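Local coordinates for protein putidaredoxin reductase (Pseudomonas putida, PDB 1Q1R) that carries FAD and probably passes electrons from NADH to the iron-sulfur protein putidaredoxin, supplying the cytochrome P450cam monooxygenase system, at residues Asn129-Leu133 against Ala239-Ala244; Arg151-Gly157 against Met173-Asp179; Thr212-Glu218 against Ala228-Glu232. One frame throughout, in Å; residues are numbered along the deposited sequence.

Contact 1 of 3, residues Asn129-Leu133 against Ala239-Ala244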
ATOM      1  N   ASN A 129     -17.470   5.165  16.262  1.00 23.72           N
ATOM      2  CA  ASN A 129     -16.163   5.063  16.888  1.00 22.29           C
ATOM      3  C   ASN A 129     -15.453   3.743  16.575  1.00 22.04           C
ATOM      4  O   ASN A 129     -14.565   3.310  17.305  1.00 21.08           O
ATOM      5  CB  ASN A 129     -16.256   5.308  18.402  1.00 21.44           C
ATOM      6  CG  ASN A 129     -16.947   4.194  19.143  1.00 20.20           C
ATOM      7  OD1 ASN A 129     -17.795   3.489  18.598  1.00 20.07           O
ATOM      8  ND2 ASN A 129     -16.609   4.049  20.415  1.00 20.78           N
ATOM      9  N   PHE A 130     -15.866   3.111  15.483  1.00 22.17           N
ATOM     10  CA  PHE A 130     -15.230   1.892  14.990  1.00 23.83           C
ATOM     11  C   PHE A 130     -15.018   2.205  13.514  1.00 23.37           C
ATOM     12  O   PHE A 130     -15.982   2.450  12.793  1.00 24.17           O
ATOM     13  CB  PHE A 130     -16.134   0.659  15.094  1.00 24.46           C
ATOM     14  CG  PHE A 130     -15.489  -0.595  14.552  1.00 25.96           C
ATOM     15  CD1 PHE A 130     -14.774  -1.447  15.392  1.00 26.22           C
ATOM     16  CD2 PHE A 130     -15.524  -0.878  13.190  1.00 26.55           C
ATOM     17  CE1 PHE A 130     -14.099  -2.556  14.885  1.00 26.05           C
ATOM     18  CE2 PHE A 130     -14.848  -1.989  12.670  1.00 27.26           C
ATOM     19  CZ  PHE A 130     -14.135  -2.826  13.521  1.00 26.42           C
ATOM     20  N   ARG A 131     -13.770   2.201  13.063  1.00 22.43           N
ATOM     21  CA  ARG A 131     -13.485   2.516  11.670  1.00 22.29           C
ATOM     22  C   ARG A 131     -12.311   1.745  11.100  1.00 21.71           C
ATOM     23  O   ARG A 131     -11.434   1.291  11.836  1.00 21.27           O
ATOM     24  CB  ARG A 131     -13.157   4.010  11.519  1.00 23.90           C
ATOM     25  CG  ARG A 131     -14.350   4.956  11.471  1.00 28.38           C
ATOM     26  CD  ARG A 131     -14.863   5.122  10.045  1.00 30.12           C
ATOM     27  NE  ARG A 131     -15.932   6.111   9.979  1.00 33.94           N
ATOM     28  CZ  ARG A 131     -16.467   6.568   8.851  1.00 34.98           C
ATOM     29  NH1 ARG A 131     -16.036   6.126   7.678  1.00 34.35           N
ATOM     30  NH2 ARG A 131     -17.431   7.481   8.902  1.00 36.54           N
ATOM     31  N   TYR A 132     -12.317   1.612   9.778  1.00 20.61           N
ATOM     32  CA  TYR A 132     -11.221   1.010   9.034  1.00 21.35           C
ATOM     33  C   TYR A 132     -10.552   2.279   8.491  1.00 21.02           C
ATOM     34  O   TYR A 132     -11.142   3.359   8.572  1.00 19.60           O
ATOM     35  CB  TYR A 132     -11.741   0.156   7.870  1.00 22.32           C
ATOM     36  CG  TYR A 132     -12.481  -1.081   8.320  1.00 23.40           C
ATOM     37  CD1 TYR A 132     -13.853  -1.044   8.580  1.00 24.70           C
ATOM     38  CD2 TYR A 132     -11.797  -2.278   8.539  1.00 24.02           C
ATOM     39  CE1 TYR A 132     -14.529  -2.175   9.054  1.00 25.36           C
ATOM     40  CE2 TYR A 132     -12.455  -3.412   9.012  1.00 25.10           C
ATOM     41  CZ  TYR A 132     -13.821  -3.353   9.269  1.00 25.95           C
ATOM     42  OH  TYR A 132     -14.465  -4.466   9.752  1.00 26.36           O
ATOM     43  N   LEU A 133      -9.344   2.179   7.951  1.00 20.19           N
ATOM     44  CA  LEU A 133      -8.686   3.374   7.427  1.00 20.84           C
ATOM     45  C   LEU A 133      -8.249   3.216   5.980  1.00 21.49           C
ATOM     46  O   LEU A 133      -7.240   2.578   5.695  1.00 20.92           O
ATOM     47  CB  LEU A 133      -7.476   3.745   8.293  1.00 19.85           C
ATOM     48  CG  LEU A 133      -6.605   4.921   7.813  1.00 19.14           C
ATOM     49  CD1 LEU A 133      -7.458   6.173   7.601  1.00 18.96           C
ATOM     50  CD2 LEU A 133      -5.512   5.187   8.840  1.00 18.13           C
ATOM     51  N   ALA A 239     -12.626   0.769  25.386  1.00 24.54           N
ATOM     52  CA  ALA A 239     -12.199   1.591  24.262  1.00 24.38           C
ATOM     53  C   ALA A 239     -13.145   2.732  23.930  1.00 24.56           C
ATOM     54  O   ALA A 239     -14.364   2.581  23.993  1.00 24.80           O
ATOM     55  CB  ALA A 239     -12.013   0.716  23.030  1.00 22.86           C
ATOM     56  N   ASP A 240     -12.568   3.874  23.576  1.00 24.56           N
ATOM     57  CA  ASP A 240     -13.351   5.036  23.172  1.00 23.65           C
ATOM     58  C   ASP A 240     -13.323   5.070  21.647  1.00 23.15           C
ATOM     59  O   ASP A 240     -14.175   5.686  21.006  1.00 22.78           O
ATOM     60  CB  ASP A 240     -12.731   6.324  23.717  1.00 23.38           C
ATOM     61  CG  ASP A 240     -12.784   6.398  25.224  1.00 24.09           C
ATOM     62  OD1 ASP A 240     -13.899   6.312  25.774  1.00 24.49           O
ATOM     63  OD2 ASP A 240     -11.715   6.542  25.857  1.00 24.74           O
ATOM     64  N   LEU A 241     -12.335   4.387  21.075  1.00 22.20           N
ATOM     65  CA  LEU A 241     -12.163   4.340  19.628  1.00 21.43           C
ATOM     66  C   LEU A 241     -11.524   3.020  19.216  1.00 21.00           C
ATOM     67  O   LEU A 241     -10.630   2.520  19.896  1.00 20.43           O
ATOM     68  CB  LEU A 241     -11.266   5.499  19.183  1.00 21.54           C
ATOM     69  CG  LEU A 241     -10.982   5.693  17.692  1.00 22.35           C
ATOM     70  CD1 LEU A 241     -12.277   6.020  16.952  1.00 21.97           C
ATOM     71  CD2 LEU A 241      -9.965   6.827  17.522  1.00 21.06           C
ATOM     72  N   VAL A 242     -11.989   2.461  18.105  1.00 20.06           N
ATOM     73  CA  VAL A 242     -11.447   1.207  17.595  1.00 20.82           C
ATOM     74  C   VAL A 242     -11.152   1.374  16.117  1.00 19.72           C
ATOM     75  O   VAL A 242     -12.019   1.771  15.340  1.00 20.37           O
ATOM     76  CB  VAL A 242     -12.435   0.021  17.765  1.00 20.23           C
ATOM     77  CG1 VAL A 242     -11.841  -1.243  17.137  1.00 21.06           C
ATOM     78  CG2 VAL A 242     -12.721  -0.219  19.245  1.00 20.26           C
ATOM     79  N   ILE A 243      -9.916   1.087  15.734  1.00 19.76           N
ATOM     80  CA  ILE A 243      -9.506   1.190  14.342  1.00 19.59           C
ATOM     81  C   ILE A 243      -9.034  -0.190  13.914  1.00 20.60           C
ATOM     82  O   ILE A 243      -8.126  -0.761  14.517  1.00 20.84           O
ATOM     83  CB  ILE A 243      -8.373   2.209  14.181  1.00 19.97           C
ATOM     84  CG1 ILE A 243      -8.886   3.602  14.563  1.00 19.57           C
ATOM     85  CG2 ILE A 243      -7.847   2.185  12.745  1.00 21.04           C
ATOM     86  CD1 ILE A 243      -7.790   4.638  14.704  1.00 21.62           C
ATOM     87  N   ALA A 244      -9.668  -0.729  12.881  1.00 21.47           N
ATOM     88  CA  ALA A 244      -9.328  -2.059  12.402  1.00 22.95           C
ATOM     89  C   ALA A 244      -8.597  -2.036  11.066  1.00 23.68           C
ATOM     90  O   ALA A 244      -8.942  -1.276  10.160  1.00 23.59           O
ATOM     91  CB  ALA A 244     -10.600  -2.912  12.288  1.00 22.40           C
TER
HETATM   92  O   HOH W   1      -8.157  -0.318   7.827  1.00 24.80           O
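Asn129-Leu133 pairs with Ala239-Ala244 as parallel edge and second strands of the five-stranded Rossmann-type sheet, in the dinucleotide-binding fold of glutathione reductase relatives; the two strand axes differ by 24° in direction. Three main-chain hydrogen bonds set the register, which puts Phe130 beside Val242: Val242 N to Asn129 O (2.8 Å), Arg131 N to Val242 O (2.9 Å) and Ala244 N to Arg131 O. Beyond Arg131 a water takes over, accepting from Leu133 N and donating to Ala244 O, two atoms otherwise too far apart to bond directly. Leu133, at the end of this pairing, touches the bound FAD.

Apolar contacts gather on the face carrying Phe130, Val242 and Ala244. With CG anti to the backbone N (chi1 179°), the Phe130 ring runs along the neighbouring strand: CD1 meets Val242 CG1 at 3.4 Å, while CZ reaches Ala244 CB at 3.7 Å. Tyr132 CE2 touches the same methyl. Arg131, on the other face, turns its guanidinium away to salt bridges with Glu137 and Asp138.

A side-chain amide also joins the two segments just ahead of the strands. Asn129 ND2, which bonds Val226 O as well, donates to Asp240 O at 3.0 Å, approaching from above that carbonyl's plane, 67° out of it.

Contact 2 of 3, residues Arg151-Gly157 against Met173-Asp179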
ATOM      1  N   ARG A 151      -9.182   6.108  25.166  1.00 24.76           N
ATOM      2  CA  ARG A 151      -8.604   4.809  24.871  1.00 24.45           C
ATOM      3  C   ARG A 151      -8.840   4.301  23.461  1.00 23.02           C
ATOM      4  O   ARG A 151      -9.977   4.180  23.002  1.00 21.86           O
ATOM      5  CB  ARG A 151      -9.109   3.782  25.892  1.00 26.74           C
ATOM      6  CG  ARG A 151      -8.539   4.003  27.291  1.00 31.49           C
ATOM      7  CD  ARG A 151      -9.341   3.274  28.363  1.00 35.74           C
ATOM      8  NE  ARG A 151      -8.713   3.395  29.678  1.00 38.71           N
ATOM      9  CZ  ARG A 151      -7.673   2.670  30.080  1.00 41.08           C
ATOM     10  NH1 ARG A 151      -7.141   1.759  29.274  1.00 40.97           N
ATOM     11  NH2 ARG A 151      -7.153   2.862  31.287  1.00 42.54           N
ATOM     12  N   LEU A 152      -7.742   3.999  22.777  1.00 22.09           N
ATOM     13  CA  LEU A 152      -7.801   3.475  21.424  1.00 21.27           C
ATOM     14  C   LEU A 152      -7.325   2.035  21.387  1.00 21.51           C
ATOM     15  O   LEU A 152      -6.367   1.664  22.067  1.00 21.96           O
ATOM     16  CB  LEU A 152      -6.916   4.293  20.474  1.00 21.15           C
ATOM     17  CG  LEU A 152      -6.599   3.638  19.113  1.00 20.98           C
ATOM     18  CD1 LEU A 152      -7.871   3.494  18.290  1.00 19.53           C
ATOM     19  CD2 LEU A 152      -5.576   4.474  18.355  1.00 19.37           C
ATOM     20  N   VAL A 153      -8.013   1.225  20.599  1.00 21.45           N
ATOM     21  CA  VAL A 153      -7.607  -0.148  20.400  1.00 21.66           C
ATOM     22  C   VAL A 153      -7.493  -0.321  18.898  1.00 21.55           C
ATOM     23  O   VAL A 153      -8.460  -0.134  18.160  1.00 21.38           O
ATOM     24  CB  VAL A 153      -8.621  -1.174  20.943  1.00 21.33           C
ATOM     25  CG1 VAL A 153      -8.171  -2.582  20.549  1.00 22.05           C
ATOM     26  CG2 VAL A 153      -8.709  -1.073  22.464  1.00 21.46           C
ATOM     27  N   VAL A 154      -6.285  -0.638  18.447  1.00 21.76           N
ATOM     28  CA  VAL A 154      -6.024  -0.862  17.036  1.00 21.53           C
ATOM     29  C   VAL A 154      -6.015  -2.375  16.827  1.00 22.19           C
ATOM     30  O   VAL A 154      -5.312  -3.095  17.534  1.00 22.40           O
ATOM     31  CB  VAL A 154      -4.639  -0.303  16.619  1.00 21.13           C
ATOM     32  CG1 VAL A 154      -4.388  -0.590  15.149  1.00 20.85           C
ATOM     33  CG2 VAL A 154      -4.561   1.199  16.916  1.00 20.53           C
ATOM     34  N   ILE A 155      -6.800  -2.852  15.868  1.00 23.05           N
ATOM     35  CA  ILE A 155      -6.848  -4.281  15.573  1.00 24.45           C
ATOM     36  C   ILE A 155      -6.105  -4.527  14.267  1.00 25.12           C
ATOM     37  O   ILE A 155      -6.594  -4.191  13.186  1.00 24.69           O
ATOM     38  CB  ILE A 155      -8.301  -4.779  15.446  1.00 24.71           C
ATOM     39  CG1 ILE A 155      -9.071  -4.444  16.727  1.00 24.50           C
ATOM     40  CG2 ILE A 155      -8.314  -6.289  15.212  1.00 24.72           C
ATOM     41  CD1 ILE A 155     -10.574  -4.640  16.621  1.00 25.12           C
ATOM     42  N   GLY A 156      -4.907  -5.098  14.379  1.00 25.59           N
ATOM     43  CA  GLY A 156      -4.096  -5.377  13.205  1.00 27.11           C
ATOM     44  C   GLY A 156      -2.727  -4.739  13.365  1.00 27.58           C
ATOM     45  O   GLY A 156      -2.628  -3.543  13.637  1.00 27.44           O
ATOM     46  N   GLY A 157      -1.672  -5.531  13.186  1.00 28.74           N
ATOM     47  CA  GLY A 157      -0.323  -5.019  13.354  1.00 28.89           C
ATOM     48  C   GLY A 157       0.530  -4.792  12.117  1.00 29.31           C
ATOM     49  O   GLY A 157       1.754  -4.955  12.179  1.00 30.26           O
ATOM     50  N   MET A 173      -3.101   9.600  23.389  1.00 25.27           N
ATOM     51  CA  MET A 173      -4.186   8.676  23.678  1.00 24.59           C
ATOM     52  C   MET A 173      -3.572   7.484  24.408  1.00 24.25           C
ATOM     53  O   MET A 173      -2.353   7.316  24.419  1.00 23.63           O
ATOM     54  CB  MET A 173      -4.830   8.156  22.390  1.00 23.42           C
ATOM     55  CG  MET A 173      -5.616   9.166  21.583  1.00 22.82           C
ATOM     56  SD  MET A 173      -6.588   8.296  20.340  1.00 21.70           S
ATOM     57  CE  MET A 173      -8.079   7.889  21.304  1.00 23.00           C
ATOM     58  N   HIS A 174      -4.422   6.672  25.026  1.00 25.21           N
ATOM     59  CA  HIS A 174      -3.978   5.452  25.691  1.00 25.73           C
ATOM     60  C   HIS A 174      -4.147   4.471  24.541  1.00 25.25           C
ATOM     61  O   HIS A 174      -5.267   4.261  24.064  1.00 25.18           O
ATOM     62  CB  HIS A 174      -4.915   5.095  26.848  1.00 28.44           C
ATOM     63  CG  HIS A 174      -4.635   3.761  27.467  1.00 31.22           C
ATOM     64  ND1 HIS A 174      -4.902   2.569  26.825  1.00 32.87           N
ATOM     65  CD2 HIS A 174      -4.103   3.429  28.668  1.00 33.00           C
ATOM     66  CE1 HIS A 174      -4.547   1.563  27.604  1.00 32.99           C
ATOM     67  NE2 HIS A 174      -4.058   2.057  28.727  1.00 34.13           N
ATOM     68  N   VAL A 175      -3.049   3.876  24.088  1.00 23.86           N
ATOM     69  CA  VAL A 175      -3.110   2.981  22.939  1.00 23.94           C
ATOM     70  C   VAL A 175      -2.748   1.515  23.174  1.00 23.73           C
ATOM     71  O   VAL A 175      -1.730   1.207  23.794  1.00 24.00           O
ATOM     72  CB  VAL A 175      -2.197   3.515  21.803  1.00 23.50           C
ATOM     73  CG1 VAL A 175      -2.425   2.727  20.533  1.00 23.58           C
ATOM     74  CG2 VAL A 175      -2.451   5.003  21.585  1.00 23.63           C
ATOM     75  N   THR A 176      -3.595   0.627  22.657  1.00 23.16           N
ATOM     76  CA  THR A 176      -3.393  -0.817  22.738  1.00 23.93           C
ATOM     77  C   THR A 176      -3.502  -1.363  21.311  1.00 24.27           C
ATOM     78  O   THR A 176      -4.447  -1.042  20.587  1.00 24.61           O
ATOM     79  CB  THR A 176      -4.483  -1.516  23.606  1.00 24.36           C
ATOM     80  OG1 THR A 176      -4.467  -0.982  24.935  1.00 23.00           O
ATOM     81  CG2 THR A 176      -4.222  -3.018  23.673  1.00 25.39           C
ATOM     82  N   LEU A 177      -2.536  -2.175  20.894  1.00 24.47           N
ATOM     83  CA  LEU A 177      -2.584  -2.741  19.550  1.00 24.76           C
ATOM     84  C   LEU A 177      -2.624  -4.255  19.638  1.00 25.79           C
ATOM     85  O   LEU A 177      -1.845  -4.868  20.366  1.00 26.44           O
ATOM     86  CB  LEU A 177      -1.380  -2.283  18.724  1.00 25.62           C
ATOM     87  CG  LEU A 177      -1.391  -2.710  17.253  1.00 25.36           C
ATOM     88  CD1 LEU A 177      -0.619  -1.705  16.407  1.00 25.87           C
ATOM     89  CD2 LEU A 177      -0.796  -4.102  17.122  1.00 27.95           C
ATOM     90  N   LEU A 178      -3.532  -4.854  18.880  1.00 26.28           N
ATOM     91  CA  LEU A 178      -3.707  -6.297  18.900  1.00 27.76           C
ATOM     92  C   LEU A 178      -3.393  -6.960  17.571  1.00 28.44           C
ATOM     93  O   LEU A 178      -3.788  -6.474  16.507  1.00 27.93           O
ATOM     94  CB  LEU A 178      -5.151  -6.632  19.277  1.00 27.24           C
ATOM     95  CG  LEU A 178      -5.754  -5.857  20.449  1.00 26.32           C
ATOM     96  CD1 LEU A 178      -7.228  -6.217  20.581  1.00 28.42           C
ATOM     97  CD2 LEU A 178      -4.998  -6.179  21.725  1.00 26.67           C
ATOM     98  N   ASP A 179      -2.687  -8.082  17.640  1.00 29.33           N
ATOM     99  CA  ASP A 179      -2.363  -8.842  16.442  1.00 30.96           C
ATOM    100  C   ASP A 179      -2.464 -10.325  16.770  1.00 30.67           C
ATOM    101  O   ASP A 179      -2.028 -10.769  17.830  1.00 29.84           O
ATOM    102  CB  ASP A 179      -0.957  -8.520  15.938  1.00 32.07           C
ATOM    103  CG  ASP A 179      -0.733  -8.991  14.509  1.00 34.36           C
ATOM    104  OD1 ASP A 179      -0.881 -10.201  14.238  1.00 35.38           O
ATOM    105  OD2 ASP A 179      -0.415  -8.148  13.647  1.00 37.30           O
TER
HETATM  106  O   HOH W   2      -6.098   1.272  24.795  1.00 26.13           O
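A beta-alpha-beta crossover, strand 151-155, helix 159-170 and strand 174-178, brings Arg151-Gly157 alongside Met173-Asp179 in parallel. Its glycine-rich turn, which holds Gly156, fits a GxGxxG pattern, consistent with the pyridine-nucleotide domain of this family. The strand directions differ by 17°, and five main-chain hydrogen bonds run from Leu152 N to His174 O (2.8 Å), through Thr176 N to Leu152 O, Val154 N to Thr176 O and Leu178 N to Val154 O, to Gly156 N and Leu178 O.

On the face of Leu152 and Val154, apolar groups mesh beneath helix 159-170: Val154 CB lies 4.1 Å from Leu177 CG, and Leu152 CB is met by Met173 CE, which the bend at chi3 (86°) curls back toward it. On the other face Val153 CG1 touches Leu178 CD1 at 3.8 Å.

At the start of the strands, Arg151 reaches over one face of the His174 imidazole. NH1 stands 3.0 Å above the ring plane, shifted toward the rim, and the guanidinium is inclined 43° to the ring. A water in the plane of that ring lies 2.7 Å from His174 ND1 and also bonds Thr176 OG1 and Leu152 O, a three-point grip that helps fix the ring's rotation. At the other end, Asp179 OD2 makes a weak, bent bond with Gly157 N (2.9 Å), whereas OD1 is held by Ala181 N. Asp179 OD2 also lies 3.1 Å from Gly157 CA, so the carboxylate packs directly against the glycine backbone.

The chemistry divides by position: unbroken peptide bonding and apolar cover hold the middle, while the ends carry charge. The nearby guanidinium would probably disfavour protonation of His174.

Contact 3 of 3, residues Thr212-Glu218 against Ala228-Glu232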
ATOM      1  N   THR A 212      -3.035 -12.405  20.023  1.00 36.39           N
ATOM      2  CA  THR A 212      -4.321 -12.052  20.612  1.00 36.46           C
ATOM      3  C   THR A 212      -5.411 -12.047  19.553  1.00 36.26           C
ATOM      4  O   THR A 212      -5.222 -11.524  18.456  1.00 36.32           O
ATOM      5  CB  THR A 212      -4.273 -10.664  21.278  1.00 36.63           C
ATOM      6  OG1 THR A 212      -3.320 -10.678  22.348  1.00 37.18           O
ATOM      7  CG2 THR A 212      -5.640 -10.293  21.827  1.00 36.35           C
ATOM      8  N   GLN A 213      -6.554 -12.634  19.892  1.00 35.51           N
ATOM      9  CA  GLN A 213      -7.680 -12.711  18.976  1.00 35.79           C
ATOM     10  C   GLN A 213      -8.907 -12.016  19.577  1.00 34.87           C
ATOM     11  O   GLN A 213      -9.264 -12.258  20.734  1.00 33.77           O
ATOM     12  CB  GLN A 213      -8.000 -14.178  18.680  1.00 37.47           C
ATOM     13  CG  GLN A 213      -9.118 -14.390  17.677  1.00 40.79           C
ATOM     14  CD  GLN A 213      -9.454 -15.859  17.487  1.00 43.74           C
ATOM     15  OE1 GLN A 213      -9.886 -16.540  18.425  1.00 45.63           O
ATOM     16  NE2 GLN A 213      -9.257 -16.358  16.271  1.00 44.98           N
ATOM     17  N   VAL A 214      -9.527 -11.139  18.793  1.00 32.76           N
ATOM     18  CA  VAL A 214     -10.726 -10.440  19.238  1.00 31.25           C
ATOM     19  C   VAL A 214     -11.963 -11.314  19.057  1.00 29.95           C
ATOM     20  O   VAL A 214     -12.186 -11.816  17.952  1.00 29.82           O
ATOM     21  CB  VAL A 214     -10.908  -9.102  18.498  1.00 31.42           C
ATOM     22  CG1 VAL A 214     -12.224  -8.450  18.890  1.00 20.00           C
ATOM     23  CG2 VAL A 214      -9.737  -8.174  18.784  1.00 30.75           C
ATOM     24  N   CYS A 215     -12.734 -11.520  20.109  1.00 28.94           N
ATOM     25  CA  CYS A 215     -13.916 -12.363  19.983  1.00 28.05           C
ATOM     26  C   CYS A 215     -15.206 -11.558  19.921  1.00 27.12           C
ATOM     27  O   CYS A 215     -16.249 -12.084  19.532  1.00 26.77           O
ATOM     28  CB  CYS A 215     -13.987 -13.372  21.137  1.00 28.74           C
ATOM     29  SG  CYS A 215     -14.277 -12.653  22.762  1.00 29.87           S
ATOM     30  N   GLY A 216     -15.144 -10.283  20.300  1.00 26.07           N
ATOM     31  CA  GLY A 216     -16.344  -9.467  20.253  1.00 25.56           C
ATOM     32  C   GLY A 216     -16.225  -8.090  20.873  1.00 25.54           C
ATOM     33  O   GLY A 216     -15.130  -7.636  21.216  1.00 24.62           O
ATOM     34  N   PHE A 217     -17.364  -7.421  21.032  1.00 25.65           N
ATOM     35  CA  PHE A 217     -17.371  -6.077  21.597  1.00 25.38           C
ATOM     36  C   PHE A 217     -18.562  -5.821  22.510  1.00 25.75           C
ATOM     37  O   PHE A 217     -19.580  -6.510  22.438  1.00 24.88           O
ATOM     38  CB  PHE A 217     -17.417  -5.020  20.480  1.00 25.94           C
ATOM     39  CG  PHE A 217     -16.382  -5.204  19.408  1.00 24.68           C
ATOM     40  CD1 PHE A 217     -16.585  -6.107  18.372  1.00 26.04           C
ATOM     41  CD2 PHE A 217     -15.202  -4.470  19.434  1.00 26.04           C
ATOM     42  CE1 PHE A 217     -15.624  -6.277  17.373  1.00 25.57           C
ATOM     43  CE2 PHE A 217     -14.238  -4.631  18.446  1.00 25.31           C
ATOM     44  CZ  PHE A 217     -14.450  -5.538  17.412  1.00 25.91           C
ATOM     45  N   GLU A 218     -18.418  -4.821  23.372  1.00 25.77           N
ATOM     46  CA  GLU A 218     -19.503  -4.400  24.246  1.00 27.95           C
ATOM     47  C   GLU A 218     -19.880  -3.051  23.645  1.00 28.84           C
ATOM     48  O   GLU A 218     -19.005  -2.331  23.152  1.00 28.89           O
ATOM     49  CB  GLU A 218     -19.024  -4.227  25.686  1.00 28.53           C
ATOM     50  CG  GLU A 218     -18.486  -5.506  26.297  1.00 30.94           C
ATOM     51  CD  GLU A 218     -18.101  -5.356  27.754  1.00 31.14           C
ATOM     52  OE1 GLU A 218     -17.655  -4.262  28.154  1.00 30.69           O
ATOM     53  OE2 GLU A 218     -18.231  -6.350  28.499  1.00 34.24           O
ATOM     54  N   ALA A 228     -16.034  -1.347  24.554  1.00 23.18           N
ATOM     55  CA  ALA A 228     -14.965  -2.270  24.915  1.00 23.51           C
ATOM     56  C   ALA A 228     -14.719  -3.365  23.883  1.00 23.57           C
ATOM     57  O   ALA A 228     -15.625  -3.780  23.163  1.00 23.40           O
ATOM     58  CB  ALA A 228     -15.259  -2.898  26.282  1.00 24.26           C
ATOM     59  N   VAL A 229     -13.474  -3.824  23.820  1.00 23.43           N
ATOM     60  CA  VAL A 229     -13.079  -4.883  22.896  1.00 22.74           C
ATOM     61  C   VAL A 229     -12.779  -6.107  23.762  1.00 23.25           C
ATOM     62  O   VAL A 229     -12.036  -6.009  24.738  1.00 22.90           O
ATOM     63  CB  VAL A 229     -11.797  -4.494  22.113  1.00 22.83           C
ATOM     64  CG1 VAL A 229     -11.457  -5.574  21.088  1.00 22.22           C
ATOM     65  CG2 VAL A 229     -11.992  -3.145  21.427  1.00 22.57           C
ATOM     66  N   LEU A 230     -13.364  -7.251  23.423  1.00 24.63           N
ATOM     67  CA  LEU A 230     -13.128  -8.463  24.204  1.00 26.75           C
ATOM     68  C   LEU A 230     -12.210  -9.419  23.463  1.00 27.17           C
ATOM     69  O   LEU A 230     -12.379  -9.655  22.270  1.00 26.89           O
ATOM     70  CB  LEU A 230     -14.445  -9.192  24.517  1.00 27.24           C
ATOM     71  CG  LEU A 230     -15.584  -8.483  25.260  1.00 29.35           C
ATOM     72  CD1 LEU A 230     -15.041  -7.405  26.189  1.00 29.55           C
ATOM     73  CD2 LEU A 230     -16.517  -7.867  24.244  1.00 31.18           C
ATOM     74  N   CYS A 231     -11.240  -9.971  24.176  1.00 29.43           N
ATOM     75  CA  CYS A 231     -10.308 -10.914  23.576  1.00 31.45           C
ATOM     76  C   CYS A 231     -10.737 -12.337  23.881  1.00 32.47           C
ATOM     77  O   CYS A 231     -11.381 -12.597  24.896  1.00 32.49           O
ATOM     78  CB  CYS A 231      -8.902 -10.679  24.113  1.00 31.44           C
ATOM     79  SG  CYS A 231      -8.311  -9.006  23.825  1.00 31.86           S
ATOM     80  N   GLU A 232     -10.363 -13.256  22.999  1.00 33.80           N
ATOM     81  CA  GLU A 232     -10.697 -14.666  23.145  1.00 35.62           C
ATOM     82  C   GLU A 232     -10.292 -15.235  24.508  1.00 35.60           C
ATOM     83  O   GLU A 232     -10.960 -16.120  25.041  1.00 34.87           O
ATOM     84  CB  GLU A 232     -10.033 -15.461  22.018  1.00 36.86           C
ATOM     85  CG  GLU A 232     -10.328 -16.948  22.027  1.00 40.28           C
ATOM     86  CD  GLU A 232     -11.812 -17.254  22.095  1.00 41.94           C
ATOM     87  OE1 GLU A 232     -12.593 -16.608  21.363  1.00 43.31           O
ATOM     88  OE2 GLU A 232     -12.194 -18.153  22.875  1.00 42.78           O
TER
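Leu230 packs its branched end against Thr212-Glu218. Its CG lies anti to the carbonyl carbon (chi1 -57°), which helps bring CD2 to 3.3 Å from Phe217 CA; the Glu218 side chain crosses that of Leu230 at about a right angle, its CG 3.7 Å from Leu230 CD2. Alongside, Glu218 OE1 touches Ala228 CB while keeping a salt bridge to Arg236. On the opposite face Val214 CG1 meets Val229 CG1 at 3.7 Å, the two side chains nearly perpendicular, whereas the Phe217 ring lies beside Val229 and points the same way.

These side chains belong to an antiparallel hairpin, strands 214-219 and 226-231, interrupted by a classic beta bulge at Cys215 and Gly216, both facing Leu230. Leu230 O accepts Cys215 N at 2.9 Å and, weakly, Gly216 N at 3.5 Å; Leu230 N returns a nearly straight bond (171°) to Gly216 O. Glu232 N to Gln213 O (2.7 Å) and Glu218 N to Ala228 O continue the pairing on either side.

Near the Gln213 end, Thr212 CG2 rests on Cys231 SG. Farther out, Leu117, Val119 and Ala120 pack on Phe217, and strand 236-238 bonds the other side of the hairpin through Val229 and Leu237.

Overall arrangement
After the first strands of the other parallel sheet, the chain reaches Asn129-Leu133, the edge strand whose partner arrives only at Ala239-Ala244, so contact 1 closes a loop of 105 residues. Contacts 2 and 3 are nested within it, in series: contact 2 closes the crossover at Met173-Asp179, and contact 3 then closes the short hairpin at Ala228-Glu232. Contacts 1 and 2 share one parallel sheet, where Ile155 N lies 2.8 Å from Ile243 O. Contact 3 belongs to a separate antiparallel sheet that packs on it, with Val229 CG2 3.7 Å from Val242 CG2 and Phe217 CZ 3.9 Å from Phe130 CE1. Thr212 N also meets Asp179 O, joining contacts 2 and 3.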